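Local coordinates for TCR beta chain (Gallus gallus, PDB 6LIR), which pairs with the TCR alpha chain to form the chicken alpha-beta T-cell receptor, which probably recognises antigen presented by MHC molecules, at residues H26-Q35 against S83-K94; E1-V9 against A16-D24. All coordinates share one frame; numbering follows the deposited sequence.

Contact 1. Residues H26-Q35 against S83-K94; sequences HDYMSWYLQQ and SAIYFCASSSYK
Ala-89 O draws three groups from the opposite strand: Ser-30 N donates a hydrogen bond of 2.8 Å, Ser-30 OG adds a weak one, and the CA-H of Met-29 comes up against the same oxygen. Ala-89 N returns a bond to Ser-30 O. Such antiparallel hydrogen-bonded pairs recur at Tyr-28/Ser-91, Tyr-32/Phe-87 and Gln-34/Ile-85, and beyond the last of them Gln-35 NE2 reaches Ser-83 O at 3.0 Å, the acceptor lying in the amide plane. Between these pairs, Met-29, Trp-31 and Leu-33 share one face of the sheet with Ser-90, Cys-88 and Tyr-86. Here Cys-88 CB sits squarely over the six-membered ring of Trp-31, 3.8 Å from its centroid, a CH-pi contact, with SG farther above the same ring. Swinging CG away from the backbone N (chi1 -171°) lets Leu-33 lay CD1 over the Tyr-86 ring, 3.5 Å from CE2, and CD1 also touches the methyl of Ala-84. At the far end the His-26 imidazole spreads one face over the Ser-91–Ser-92 peptide, while ND1 meets Ser-90 OG at its edge; the modelled separation of 2.5 Å is very short and its exact value doubtful. An alanine in place of His-26 would remove the ring, which would probably leave the Ser-90 hydroxyl without this partner and uncover that peptide. The two strands form the centre of the six-stranded sheet, flanked by strand 40-46 on the side of 28-34 and by strand 100-110 on the side of 84-91. Trp-31 and Tyr-86 face strands 16-21 and 70-75 across the sandwich, whereas on the other side Tyr-32 stacks edge-to-face with Phe-99 of the TCR alpha chain and Phe-87 packs on Gly-40 of that chain.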
loop_
_atom_site.group_PDB
_atom_site.type_symbol
_atom_site.label_atom_id
_atom_site.label_comp_id
_atom_site.label_asym_id
_atom_site.label_seq_id
_atom_site.Cartn_x
_atom_site.Cartn_y
_atom_site.Cartn_z
ATOM N N HIS B 26 -26.620 -5.112 -1.524
ATOM C CA HIS B 26 -26.623 -3.772 -0.961
ATOM C C HIS B 26 -27.338 -2.808 -1.892
ATOM O O HIS B 26 -27.131 -2.832 -3.108
ATOM C CB HIS B 26 -25.193 -3.289 -0.721
ATOM C CG HIS B 26 -24.589 -3.797 0.547
ATOM N ND1 HIS B 26 -23.272 -3.576 0.883
ATOM C CD2 HIS B 26 -25.121 -4.518 1.562
ATOM C CE1 HIS B 26 -23.018 -4.138 2.052
ATOM N NE2 HIS B 26 -24.125 -4.716 2.485
ATOM N N ASP B 27 -28.168 -1.939 -1.316
ATOM C CA ASP B 27 -28.861 -0.962 -2.144
ATOM C C ASP B 27 -27.971 0.226 -2.477
ATOM O O ASP B 27 -28.068 0.779 -3.577
ATOM C CB ASP B 27 -30.128 -0.467 -1.439
ATOM C CG ASP B 27 -31.164 -1.561 -1.251
ATOM O OD1 ASP B 27 -31.149 -2.543 -2.026
ATOM O OD2 ASP B 27 -31.994 -1.436 -0.326
ATOM N N TYR B 28 -27.081 0.611 -1.566
ATOM C CA TYR B 28 -26.210 1.755 -1.789
ATOM C C TYR B 28 -24.892 1.289 -2.385
ATOM O O TYR B 28 -24.272 0.347 -1.881
ATOM C CB TYR B 28 -25.961 2.514 -0.484
ATOM C CG TYR B 28 -25.172 3.792 -0.663
ATOM C CD1 TYR B 28 -25.800 4.970 -1.056
ATOM C CD2 TYR B 28 -23.800 3.824 -0.443
ATOM C CE1 TYR B 28 -25.083 6.140 -1.222
ATOM C CE2 TYR B 28 -23.075 4.988 -0.606
ATOM C CZ TYR B 28 -23.722 6.145 -0.996
ATOM O OH TYR B 28 -23.005 7.309 -1.160
ATOM N N MET B 29 -24.476 1.945 -3.465
ATOM C CA MET B 29 -23.142 1.773 -4.012
ATOM C C MET B 29 -22.594 3.148 -4.344
ATOM O O MET B 29 -23.346 4.113 -4.502
ATOM C CB MET B 29 -23.145 0.872 -5.253
ATOM C CG MET B 29 -23.669 -0.522 -4.983
ATOM S SD MET B 29 -23.517 -1.581 -6.424
ATOM C CE MET B 29 -21.731 -1.689 -6.565
ATOM N N SER B 30 -21.275 3.233 -4.476
ATOM C CA SER B 30 -20.675 4.535 -4.711
ATOM C C SER B 30 -19.301 4.357 -5.328
ATOM O O SER B 30 -18.697 3.285 -5.253
ATOM C CB SER B 30 -20.579 5.344 -3.414
ATOM O OG SER B 30 -19.783 4.668 -2.458
ATOM N N TRP B 31 -18.805 5.444 -5.909
ATOM C CA TRP B 31 -17.478 5.501 -6.504
ATOM C C TRP B 31 -16.751 6.690 -5.900
ATOM O O TRP B 31 -17.297 7.798 -5.854
ATOM C CB TRP B 31 -17.544 5.633 -8.030
ATOM C CG TRP B 31 -17.648 4.321 -8.764
ATOM C CD1 TRP B 31 -18.759 3.809 -9.375
ATOM C CD2 TRP B 31 -16.598 3.364 -8.974
ATOM N NE1 TRP B 31 -18.466 2.593 -9.949
ATOM C CE2 TRP B 31 -17.148 2.297 -9.716
ATOM C CE3 TRP B 31 -15.249 3.305 -8.604
ATOM C CZ2 TRP B 31 -16.396 1.185 -10.097
ATOM C CZ3 TRP B 31 -14.504 2.195 -8.982
ATOM C CH2 TRP B 31 -15.080 1.152 -9.719
ATOM N N TYR B 32 -15.522 6.460 -5.450
ATOM C CA TYR B 32 -14.738 7.449 -4.726
ATOM C C TYR B 32 -13.412 7.646 -5.439
ATOM O O TYR B 32 -12.885 6.724 -6.068
ATOM C CB TYR B 32 -14.476 7.014 -3.276
ATOM C CG TYR B 32 -15.596 7.333 -2.318
ATOM C CD1 TYR B 32 -15.668 8.574 -1.697
ATOM C CD2 TYR B 32 -16.582 6.395 -2.028
ATOM C CE1 TYR B 32 -16.692 8.877 -0.819
ATOM C CE2 TYR B 32 -17.614 6.690 -1.146
ATOM C CZ TYR B 32 -17.659 7.934 -0.543
ATOM O OH TYR B 32 -18.673 8.249 0.331
ATOM N N LEU B 33 -12.875 8.854 -5.342
ATOM C CA LEU B 33 -11.610 9.192 -5.974
ATOM C C LEU B 33 -10.587 9.491 -4.891
ATOM O O LEU B 33 -10.848 10.294 -3.989
ATOM C CB LEU B 33 -11.768 10.404 -6.894
ATOM C CG LEU B 33 -10.594 10.764 -7.802
ATOM C CD1 LEU B 33 -10.838 10.218 -9.193
ATOM C CD2 LEU B 33 -10.399 12.271 -7.847
ATOM N N GLN B 34 -9.434 8.836 -4.979
ATOM C CA GLN B 34 -8.314 9.081 -4.080
ATOM C C GLN B 34 -7.140 9.597 -4.895
ATOM O O GLN B 34 -6.631 8.889 -5.770
ATOM C CB GLN B 34 -7.921 7.816 -3.315
ATOM C CG GLN B 34 -6.789 8.046 -2.312
ATOM C CD GLN B 34 -6.262 6.760 -1.714
ATOM O OE1 GLN B 34 -5.564 5.992 -2.376
ATOM N NE2 GLN B 34 -6.593 6.519 -0.450
ATOM N N GLN B 35 -6.722 10.823 -4.615
ATOM C CA GLN B 35 -5.487 11.349 -5.169
ATOM C C GLN B 35 -4.604 11.828 -4.028
ATOM O O GLN B 35 -5.110 12.174 -2.954
ATOM C CB GLN B 35 -5.770 12.495 -6.152
ATOM C CG GLN B 35 -6.575 12.046 -7.369
ATOM C CD GLN B 35 -6.981 13.192 -8.274
ATOM O OE1 GLN B 35 -7.504 14.211 -7.816
ATOM N NE2 GLN B 35 -6.753 13.026 -9.573
ATOM N N SER B 83 -6.311 10.612 -13.714
ATOM C CA SER B 83 -5.420 9.627 -13.106
ATOM C C SER B 83 -5.551 9.643 -11.588
ATOM O O SER B 83 -5.404 10.691 -10.949
ATOM C CB SER B 83 -3.976 9.898 -13.520
ATOM O OG SER B 83 -3.848 9.932 -14.931
ATOM N N ALA B 84 -5.809 8.473 -11.011
ATOM C CA ALA B 84 -6.204 8.375 -9.612
ATOM C C ALA B 84 -6.315 6.902 -9.238
ATOM O O ALA B 84 -6.200 6.012 -10.087
ATOM C CB ALA B 84 -7.522 9.094 -9.338
ATOM N N ILE B 85 -6.548 6.659 -7.953
ATOM C CA ILE B 85 -7.022 5.366 -7.482
ATOM C C ILE B 85 -8.511 5.504 -7.207
ATOM O O ILE B 85 -8.938 6.413 -6.482
ATOM C CB ILE B 85 -6.267 4.903 -6.225
ATOM C CG1 ILE B 85 -4.760 4.882 -6.480
ATOM C CG2 ILE B 85 -6.747 3.521 -5.796
ATOM C CD1 ILE B 85 -3.949 4.347 -5.313
ATOM N N TYR B 86 -9.303 4.617 -7.794
ATOM C CA TYR B 86 -10.755 4.684 -7.717
ATOM C C TYR B 86 -11.233 3.585 -6.785
ATOM O O TYR B 86 -10.820 2.429 -6.923
ATOM C CB TYR B 86 -11.397 4.518 -9.099
ATOM C CG TYR B 86 -11.184 5.687 -10.033
ATOM C CD1 TYR B 86 -9.953 5.905 -10.635
ATOM C CD2 TYR B 86 -12.217 6.572 -10.316
ATOM C CE1 TYR B 86 -9.752 6.971 -11.488
ATOM C CE2 TYR B 86 -12.026 7.643 -11.173
ATOM C CZ TYR B 86 -10.788 7.836 -11.754
ATOM O OH TYR B 86 -10.580 8.899 -12.604
ATOM N N PHE B 87 -12.096 3.943 -5.841
ATOM C CA PHE B 87 -12.619 2.983 -4.884
ATOM C C PHE B 87 -14.128 2.902 -5.036
ATOM O O PHE B 87 -14.819 3.925 -4.994
ATOM C CB PHE B 87 -12.256 3.380 -3.446
ATOM C CG PHE B 87 -10.821 3.102 -3.082
ATOM C CD1 PHE B 87 -10.416 1.820 -2.747
ATOM C CD2 PHE B 87 -9.882 4.124 -3.065
ATOM C CE1 PHE B 87 -9.096 1.555 -2.409
ATOM C CE2 PHE B 87 -8.558 3.866 -2.723
ATOM C CZ PHE B 87 -8.168 2.582 -2.396
ATOM N N CYS B 88 -14.625 1.690 -5.222
ATOM C CA CYS B 88 -16.046 1.409 -5.132
ATOM C C CYS B 88 -16.393 1.003 -3.710
ATOM O O CYS B 88 -15.605 0.337 -3.033
ATOM C CB CYS B 88 -16.468 0.311 -6.100
ATOM S SG CYS B 88 -18.116 -0.299 -5.744
ATOM N N ALA B 89 -17.570 1.416 -3.257
ATOM C CA ALA B 89 -18.004 1.100 -1.909
ATOM C C ALA B 89 -19.494 0.816 -1.925
ATOM O O ALA B 89 -20.221 1.254 -2.819
ATOM C CB ALA B 89 -17.688 2.244 -0.935
ATOM N N SER B 90 -19.946 0.066 -0.922
ATOM C CA SER B 90 -21.356 -0.266 -0.804
ATOM C C SER B 90 -21.771 -0.274 0.661
ATOM O O SER B 90 -20.942 -0.394 1.565
ATOM C CB SER B 90 -21.662 -1.627 -1.440
ATOM O OG SER B 90 -21.431 -2.675 -0.512
ATOM N N SER B 91 -23.080 -0.157 0.877
ATOM C CA SER B 91 -23.675 -0.351 2.188
ATOM C C SER B 91 -25.117 -0.799 2.015
ATOM O O SER B 91 -25.710 -0.650 0.943
ATOM C CB SER B 91 -23.601 0.921 3.039
ATOM O OG SER B 91 -24.213 2.006 2.369
ATOM N N SER B 92 -25.670 -1.360 3.094
ATOM C CA SER B 92 -27.070 -1.779 3.111
ATOM C C SER B 92 -27.992 -0.650 2.659
ATOM O O SER B 92 -28.890 -0.851 1.831
ATOM C CB SER B 92 -27.445 -2.271 4.508
ATOM O OG SER B 92 -28.821 -2.084 4.772
ATOM N N TYR B 93 -27.775 0.545 3.203
ATOM C CA TYR B 93 -28.475 1.761 2.812
ATOM C C TYR B 93 -27.626 2.928 3.297
ATOM O O TYR B 93 -26.686 2.749 4.073
ATOM C CB TYR B 93 -29.889 1.812 3.410
ATOM C CG TYR B 93 -29.951 1.419 4.878
ATOM C CD1 TYR B 93 -29.415 2.241 5.863
ATOM C CD2 TYR B 93 -30.548 0.229 5.278
ATOM C CE1 TYR B 93 -29.462 1.887 7.201
ATOM C CE2 TYR B 93 -30.598 -0.136 6.617
ATOM C CZ TYR B 93 -30.055 0.699 7.573
ATOM O OH TYR B 93 -30.103 0.347 8.904
ATOM N N LYS B 94 -27.961 4.129 2.835
ATOM C CA LYS B 94 -27.231 5.293 3.311
ATOM C C LYS B 94 -27.705 5.691 4.706
ATOM O O LYS B 94 -28.863 5.483 5.081
ATOM C CB LYS B 94 -27.340 6.480 2.351
ATOM C CG LYS B 94 -26.505 7.667 2.839
ATOM C CD LYS B 94 -26.094 8.616 1.751
ATOM C CE LYS B 94 -27.060 9.769 1.672
ATOM N NZ LYS B 94 -26.545 10.837 0.787
#

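Contact 2. Residues E1-V9 against A16-D24; sequences EINQPSILV and ATLSCRQND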
loop_
_atom_site.group_PDB
_atom_site.type_symbol
_atom_site.label_atom_id
_atom_site.label_comp_id
_atom_site.label_asym_id
_atom_site.label_seq_id
_atom_site.Cartn_x
_atom_site.Cartn_y
_atom_site.Cartn_z
ATOM N N GLU B 1 -16.271 -9.512 -0.936
ATOM C CA GLU B 1 -16.370 -10.050 -2.286
ATOM C C GLU B 1 -16.522 -8.935 -3.317
ATOM O O GLU B 1 -16.516 -9.197 -4.522
ATOM C CB GLU B 1 -17.549 -11.023 -2.392
ATOM C CG GLU B 1 -17.212 -12.464 -2.029
ATOM C CD GLU B 1 -17.742 -13.466 -3.044
ATOM O OE1 GLU B 1 -18.235 -13.034 -4.109
ATOM O OE2 GLU B 1 -17.669 -14.686 -2.780
ATOM N N ILE B 2 -16.666 -7.696 -2.839
ATOM C CA ILE B 2 -16.887 -6.562 -3.732
ATOM C C ILE B 2 -15.715 -6.448 -4.704
ATOM O O ILE B 2 -14.559 -6.276 -4.299
ATOM C CB ILE B 2 -17.112 -5.281 -2.916
ATOM C CG1 ILE B 2 -17.318 -4.072 -3.828
ATOM C CG2 ILE B 2 -15.983 -5.049 -1.911
ATOM C CD1 ILE B 2 -18.032 -2.930 -3.139
ATOM N N ASN B 3 -16.009 -6.573 -5.998
ATOM C CA ASN B 3 -14.984 -6.698 -7.028
ATOM C C ASN B 3 -14.899 -5.442 -7.886
ATOM O O ASN B 3 -15.922 -4.859 -8.258
ATOM C CB ASN B 3 -15.262 -7.910 -7.923
ATOM C CG ASN B 3 -14.306 -7.998 -9.100
ATOM O OD1 ASN B 3 -14.689 -7.756 -10.243
ATOM N ND2 ASN B 3 -13.055 -8.345 -8.821
ATOM N N GLN B 4 -13.670 -5.062 -8.234
ATOM C CA GLN B 4 -13.412 -3.966 -9.159
ATOM C C GLN B 4 -12.045 -4.191 -9.793
ATOM O O GLN B 4 -11.183 -4.832 -9.178
ATOM C CB GLN B 4 -13.476 -2.603 -8.452
ATOM C CG GLN B 4 -12.367 -2.337 -7.461
ATOM C CD GLN B 4 -12.427 -0.925 -6.908
ATOM O OE1 GLN B 4 -12.710 -0.721 -5.727
ATOM N NE2 GLN B 4 -12.159 0.058 -7.762
ATOM N N PRO B 5 -11.827 -3.712 -11.020
ATOM C CA PRO B 5 -10.550 -3.968 -11.705
ATOM C C PRO B 5 -9.351 -3.481 -10.902
ATOM O O PRO B 5 -9.406 -2.460 -10.215
ATOM C CB PRO B 5 -10.692 -3.191 -13.020
ATOM C CG PRO B 5 -12.157 -3.052 -13.223
ATOM C CD PRO B 5 -12.754 -2.933 -11.855
ATOM N N SER B 6 -8.264 -4.251 -10.980
ATOM C CA SER B 6 -7.035 -3.918 -10.263
ATOM C C SER B 6 -6.341 -2.703 -10.874
ATOM O O SER B 6 -6.058 -1.720 -10.178
ATOM C CB SER B 6 -6.097 -5.128 -10.242
ATOM O OG SER B 6 -5.159 -5.066 -11.301
ATOM N N ILE B 7 -6.028 -2.761 -12.169
ATOM C CA ILE B 7 -5.224 -1.740 -12.832
ATOM C C ILE B 7 -5.823 -1.445 -14.199
ATOM O O ILE B 7 -6.240 -2.361 -14.919
ATOM C CB ILE B 7 -3.753 -2.183 -12.993
ATOM C CG1 ILE B 7 -3.088 -2.416 -11.636
ATOM C CG2 ILE B 7 -2.966 -1.159 -13.804
ATOM C CD1 ILE B 7 -1.643 -2.844 -11.745
ATOM N N LEU B 8 -5.857 -0.163 -14.562
ATOM C CA LEU B 8 -6.292 0.261 -15.884
ATOM C C LEU B 8 -5.415 1.411 -16.356
ATOM O O LEU B 8 -5.119 2.331 -15.589
ATOM C CB LEU B 8 -7.762 0.691 -15.872
ATOM C CG LEU B 8 -8.427 0.941 -17.227
ATOM C CD1 LEU B 8 -8.558 -0.353 -18.017
ATOM C CD2 LEU B 8 -9.784 1.586 -17.030
ATOM N N VAL B 9 -5.009 1.359 -17.623
ATOM C CA VAL B 9 -4.223 2.418 -18.243
ATOM C C VAL B 9 -4.946 2.877 -19.500
ATOM O O VAL B 9 -5.277 2.057 -20.364
ATOM C CB VAL B 9 -2.794 1.962 -18.586
ATOM C CG1 VAL B 9 -2.003 3.126 -19.160
ATOM C CG2 VAL B 9 -2.106 1.393 -17.354
ATOM N N ALA B 16 -13.924 4.875 -21.265
ATOM C CA ALA B 16 -13.720 3.635 -20.535
ATOM C C ALA B 16 -14.756 3.538 -19.434
ATOM O O ALA B 16 -15.240 4.552 -18.925
ATOM C CB ALA B 16 -12.310 3.547 -19.944
ATOM N N THR B 17 -15.073 2.304 -19.061
ATOM C CA THR B 17 -16.019 2.017 -17.996
ATOM C C THR B 17 -15.323 1.206 -16.915
ATOM O O THR B 17 -14.701 0.178 -17.208
ATOM C CB THR B 17 -17.232 1.254 -18.533
ATOM O OG1 THR B 17 -17.990 2.110 -19.396
ATOM C CG2 THR B 17 -18.117 0.772 -17.390
ATOM N N LEU B 18 -15.408 1.680 -15.675
ATOM C CA LEU B 18 -15.045 0.880 -14.516
ATOM C C LEU B 18 -16.333 0.364 -13.899
ATOM O O LEU B 18 -17.243 1.145 -13.595
ATOM C CB LEU B 18 -14.255 1.694 -13.490
ATOM C CG LEU B 18 -12.836 2.149 -13.835
ATOM C CD1 LEU B 18 -12.252 2.991 -12.697
ATOM C CD2 LEU B 18 -11.949 0.958 -14.133
ATOM N N SER B 19 -16.411 -0.943 -13.717
ATOM C CA SER B 19 -17.623 -1.575 -13.231
ATOM C C SER B 19 -17.348 -2.233 -11.892
ATOM O O SER B 19 -16.414 -3.026 -11.766
ATOM C CB SER B 19 -18.159 -2.585 -14.251
ATOM O OG SER B 19 -18.317 -1.982 -15.526
ATOM N N CYS B 20 -18.161 -1.899 -10.903
ATOM C CA CYS B 20 -18.052 -2.471 -9.571
ATOM C C CYS B 20 -19.158 -3.487 -9.342
ATOM O O CYS B 20 -20.314 -3.259 -9.711
ATOM C CB CYS B 20 -18.120 -1.385 -8.502
ATOM S SG CYS B 20 -18.168 -2.010 -6.818
ATOM N N ARG B 21 -18.795 -4.612 -8.736
ATOM C CA ARG B 21 -19.716 -5.722 -8.562
ATOM C C ARG B 21 -19.672 -6.166 -7.115
ATOM O O ARG B 21 -18.591 -6.398 -6.564
ATOM C CB ARG B 21 -19.375 -6.896 -9.488
ATOM C CG ARG B 21 -19.419 -6.541 -10.956
ATOM C CD ARG B 21 -18.598 -7.504 -11.802
ATOM N NE ARG B 21 -18.334 -6.944 -13.123
ATOM C CZ ARG B 21 -19.194 -6.973 -14.132
ATOM N NH1 ARG B 21 -20.380 -7.550 -13.985
ATOM N NH2 ARG B 21 -18.865 -6.429 -15.295
ATOM N N GLN B 22 -20.850 -6.313 -6.520
ATOM C CA GLN B 22 -20.986 -6.605 -5.102
ATOM C C GLN B 22 -21.975 -7.742 -4.930
ATOM O O GLN B 22 -22.968 -7.831 -5.659
ATOM C CB GLN B 22 -21.464 -5.365 -4.326
ATOM C CG GLN B 22 -22.695 -4.715 -4.935
ATOM C CD GLN B 22 -23.909 -4.770 -4.039
ATOM O OE1 GLN B 22 -23.865 -5.308 -2.932
ATOM N NE2 GLN B 22 -25.010 -4.202 -4.515
ATOM N N ASN B 23 -21.696 -8.616 -3.967
ATOM C CA ASN B 23 -22.548 -9.771 -3.717
ATOM C C ASN B 23 -23.216 -9.720 -2.347
ATOM O O ASN B 23 -23.453 -10.762 -1.736
ATOM N N ASP B 24 -23.540 -8.527 -1.850
ATOM C CA ASP B 24 -24.179 -8.410 -0.545
ATOM C C ASP B 24 -25.609 -7.896 -0.627
ATOM O O ASP B 24 -26.200 -7.586 0.414
ATOM C CB ASP B 24 -23.354 -7.502 0.371
ATOM C CG ASP B 24 -21.944 -8.011 0.578
ATOM O OD1 ASP B 24 -21.787 -9.076 1.211
ATOM O OD2 ASP B 24 -20.992 -7.351 0.107
HETATM O O HOH W 1 -15.365 -5.709 -12.106
#
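With CG1 of Ile-2 turned opposite its backbone N (chi1 179°) and SG of Cys-20 placed likewise on its own residue (chi1 174°), the two side chains meet on the inner side of the segments, Ile-2 CG1 lying 3.7 Å from Cys-20 SG. CD1 of the isoleucine touches the same sulfur, and the whole CG1–CD1 arm lies along it. The backbones run antiparallel beside them but are joined by a single bridge, in which Asn-3 N gives a nearly straight bond of 2.6 Å to Arg-21 O and Arg-21 N answers to Asn-3 O. The next such pair would set residue 5 against Ser-19, yet Pro-5 has no N-H to offer and instead brings its ring carbon CD to 3.7 Å from Ser-19 O. A water takes up that carbonyl, donating to Ser-19 O at 2.9 Å and to Asn-3 OD1 at 2.8 Å; it also accepts a weak bond from Arg-21 NE, lying in the plane of the guanidinium group. Past the proline the contact becomes purely apolar. Leu-8 and Leu-18 run alongside one another with their ends pointing opposite ways, CD2 of Leu-8 3.7 Å from CD2 of Leu-18, and Pro-5 packs its CG against Leu-18 CD2, the two side chains set at a slant. Leu-8 also reaches the methyl of Ala-16 more loosely. Outward from the strand, Ser-19 OG is held by His-72. By this point residues 7-11 have left strand 16-21 and pair in parallel with strand 100-110, as the backbone bonds of Leu-8 to Arg-106 and Thr-108 attest. This switch of the N-terminal segment from one sheet to the other, with Pro-5 just before the change, is the A-to-A' arrangement of a V-set immunoglobulin domain.

How the contacts relate
Contact 1 and contact 2, whose centres lie 10 Å apart, are two parts of one V-type sandwich, and the disulfide Cys-20 SG–Cys-88 SG, 2.0 Å long, ties strand 16-21 to strand 84-91. Trp-31 packs against both half-cystines of this bridge, its CZ2 coming within 3.5 Å of Cys-20 CB. Gln-4 forms the second tie: its NE2 approaches Tyr-86 O at 2.8 Å, a probable hydrogen bond, and also bonds to Thr-105 OG1 of strand 100-110, while OE1 accepts from Cys-88 N. Contact 2 holds the N-terminal segment against strand 16-21 and touches no other protein chain of the assembly, whereas contact 1 meets the TCR alpha chain and leads into loops that probably help form the antigen-binding surface.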